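Side-chain contact in actibind (Aspergillus niger, PDB 3D3Z), which cleaves RNA as a T2-family ribonuclease, probably without base specificity but with a preference for adenylic acid: residues D97-G100 / A101-E105. Sequence-based numbering, arbitrary orientation.
Sequences DYEG and ADEDE. With D3Z (1-(5-deoxy-beta-L-xylofuranosyl)pyrimidine-2,4(1H,3H)-dione), chain E.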
# COMPACT_ATOMS: atom_id res chain seq x y z
N ASP A 97 9.43 -5.69 -8.44
CA ASP A 97 8.82 -6.81 -9.07
C ASP A 97 9.71 -8.08 -8.79
O ASP A 97 10.93 -8.10 -9.05
CB ASP A 97 8.54 -6.52 -10.55
CG ASP A 97 7.73 -7.58 -11.20
OD1 ASP A 97 8.20 -8.72 -11.31
OD2 ASP A 97 6.61 -7.27 -11.62
N TYR A 98 9.09 -9.11 -8.20
CA TYR A 98 9.82 -10.35 -7.82
C TYR A 98 10.64 -10.94 -8.96
O TYR A 98 11.69 -11.54 -8.74
CB TYR A 98 8.85 -11.42 -7.24
CG TYR A 98 7.90 -11.97 -8.28
CD1 TYR A 98 8.33 -12.93 -9.22
CD2 TYR A 98 6.60 -11.53 -8.35
CE1 TYR A 98 7.46 -13.42 -10.21
CE2 TYR A 98 5.72 -12.01 -9.34
CZ TYR A 98 6.16 -12.95 -10.26
OH TYR A 98 5.27 -13.38 -11.25
N GLU A 99 10.14 -10.79 -10.18
CA GLU A 99 10.78 -11.37 -11.34
C GLU A 99 12.12 -10.70 -11.69
O GLU A 99 13.03 -11.32 -12.27
CB GLU A 99 9.84 -11.36 -12.50
CG GLU A 99 10.29 -12.26 -13.56
CD GLU A 99 9.37 -12.31 -14.75
OE1 GLU A 99 8.21 -11.80 -14.68
OE2 GLU A 99 9.85 -12.86 -15.76
N GLY A 100 12.26 -9.44 -11.31
CA GLY A 100 13.54 -8.77 -11.49
C GLY A 100 13.33 -7.29 -11.74
O GLY A 100 12.18 -6.85 -11.99
N ALA A 101 14.44 -6.56 -11.66
CA ALA A 101 14.46 -5.10 -11.78
C ALA A 101 13.86 -4.65 -13.11
O ALA A 101 13.23 -3.63 -13.17
CB ALA A 101 15.87 -4.54 -11.64
N ASP A 102 14.08 -5.44 -14.16
CA ASP A 102 13.57 -5.07 -15.49
C ASP A 102 12.05 -5.11 -15.64
O ASP A 102 11.50 -4.53 -16.59
CB ASP A 102 14.24 -5.93 -16.58
CG ASP A 102 15.75 -5.66 -16.71
OD1 ASP A 102 16.31 -4.71 -16.08
OD2 ASP A 102 16.39 -6.42 -17.48
N GLU A 103 11.36 -5.77 -14.70
CA GLU A 103 9.90 -5.80 -14.66
C GLU A 103 9.32 -4.74 -13.69
O GLU A 103 8.12 -4.56 -13.65
CB GLU A 103 9.43 -7.22 -14.28
CG GLU A 103 9.64 -8.30 -15.33
CD GLU A 103 11.11 -8.66 -15.56
OE1 GLU A 103 11.84 -9.09 -14.63
OE2 GLU A 103 11.58 -8.48 -16.71
N ASP A 104 10.17 -4.07 -12.92
CA ASP A 104 9.69 -2.98 -12.03
C ASP A 104 8.76 -2.00 -12.76
O ASP A 104 7.67 -1.70 -12.28
CB ASP A 104 10.81 -2.17 -11.39
CG ASP A 104 11.61 -2.95 -10.40
OD1 ASP A 104 11.19 -4.11 -10.08
OD2 ASP A 104 12.68 -2.43 -9.96
N GLU A 105 9.18 -1.52 -13.94
CA GLU A 105 8.46 -0.52 -14.70
C GLU A 105 7.03 -0.94 -14.97
O GLU A 105 6.08 -0.17 -14.68
CB GLU A 105 9.18 -0.23 -16.02
CG GLU A 105 8.45 0.71 -16.99
CD GLU A 105 8.02 2.08 -16.40
OE1 GLU A 105 8.74 2.65 -15.57
OE2 GLU A 105 6.93 2.59 -16.78
N1 D3Z E . 3.41 -9.15 -8.86
C2 D3Z E . 4.45 -8.43 -9.47
N3 D3Z E . 5.53 -8.10 -8.77
C4 D3Z E . 5.66 -8.43 -7.48
C5 D3Z E . 4.65 -9.13 -6.88
C6 D3Z E . 3.51 -9.49 -7.59
O2 D3Z E . 4.39 -8.09 -10.67
O4 D3Z E . 6.67 -8.14 -6.80
C1' D3Z E . 2.23 -9.50 -9.60
C2' D3Z E . 2.12 -8.48 -10.71
O2' D3Z E . 2.36 -9.12 -11.98
C3' D3Z E . 0.75 -7.84 -10.56
C4' D3Z E . 0.08 -8.52 -9.38
O3' D3Z E . 0.88 -6.45 -10.29
O4' D3Z E . 1.06 -9.37 -8.76
C5' D3Z E . -0.47 -7.46 -8.43
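D97 and D104 meet where a type I beta turn, D97 to G100, leads through 101-103 into helix 104-116, in the wall of the pocket that holds the uracil of D3Z. The backbone N of D97 gives a nearly straight hydrogen bond to OD1 of D104 (2.9 Å, 170° at the hydrogen), arriving on the anti side but tilted out of the carboxylate plane. The D97 side chain, its CG anti to the backbone N (chi1 -172°), folds back into an Asx turn: OD1 accepts from E99 N at 3.1 Å through its anti lone pair. This holds the carboxylate between two neighbours, CB of E103 at 3.5 Å from D97 CG, and the uracil, whose O2 lies 2.6 Å from D97 OD2.

Next comes Y98, which turns from the helix to the ligand; its backbone N gives a hydrogen bond to O4 of the uracil (3.0 Å), while ring atom CD2 touches C4 and C5. Although E99 and E103 are both acidic, they pack together: the extended E99 chain passes the bent one of E103, with E99 CG 3.7 Å from E103 OE1. E99 OE2 lies 4.4 Å from E103 OE1, a like-charge approach that may raise the pKa of one of the two. At the backbone angles of G100 a CB would be jammed against the carbonyl O of E99, which calls for glycine, and G100 O accepts from E103 N at 3.0 Å, the donor standing 51° above the carbonyl plane.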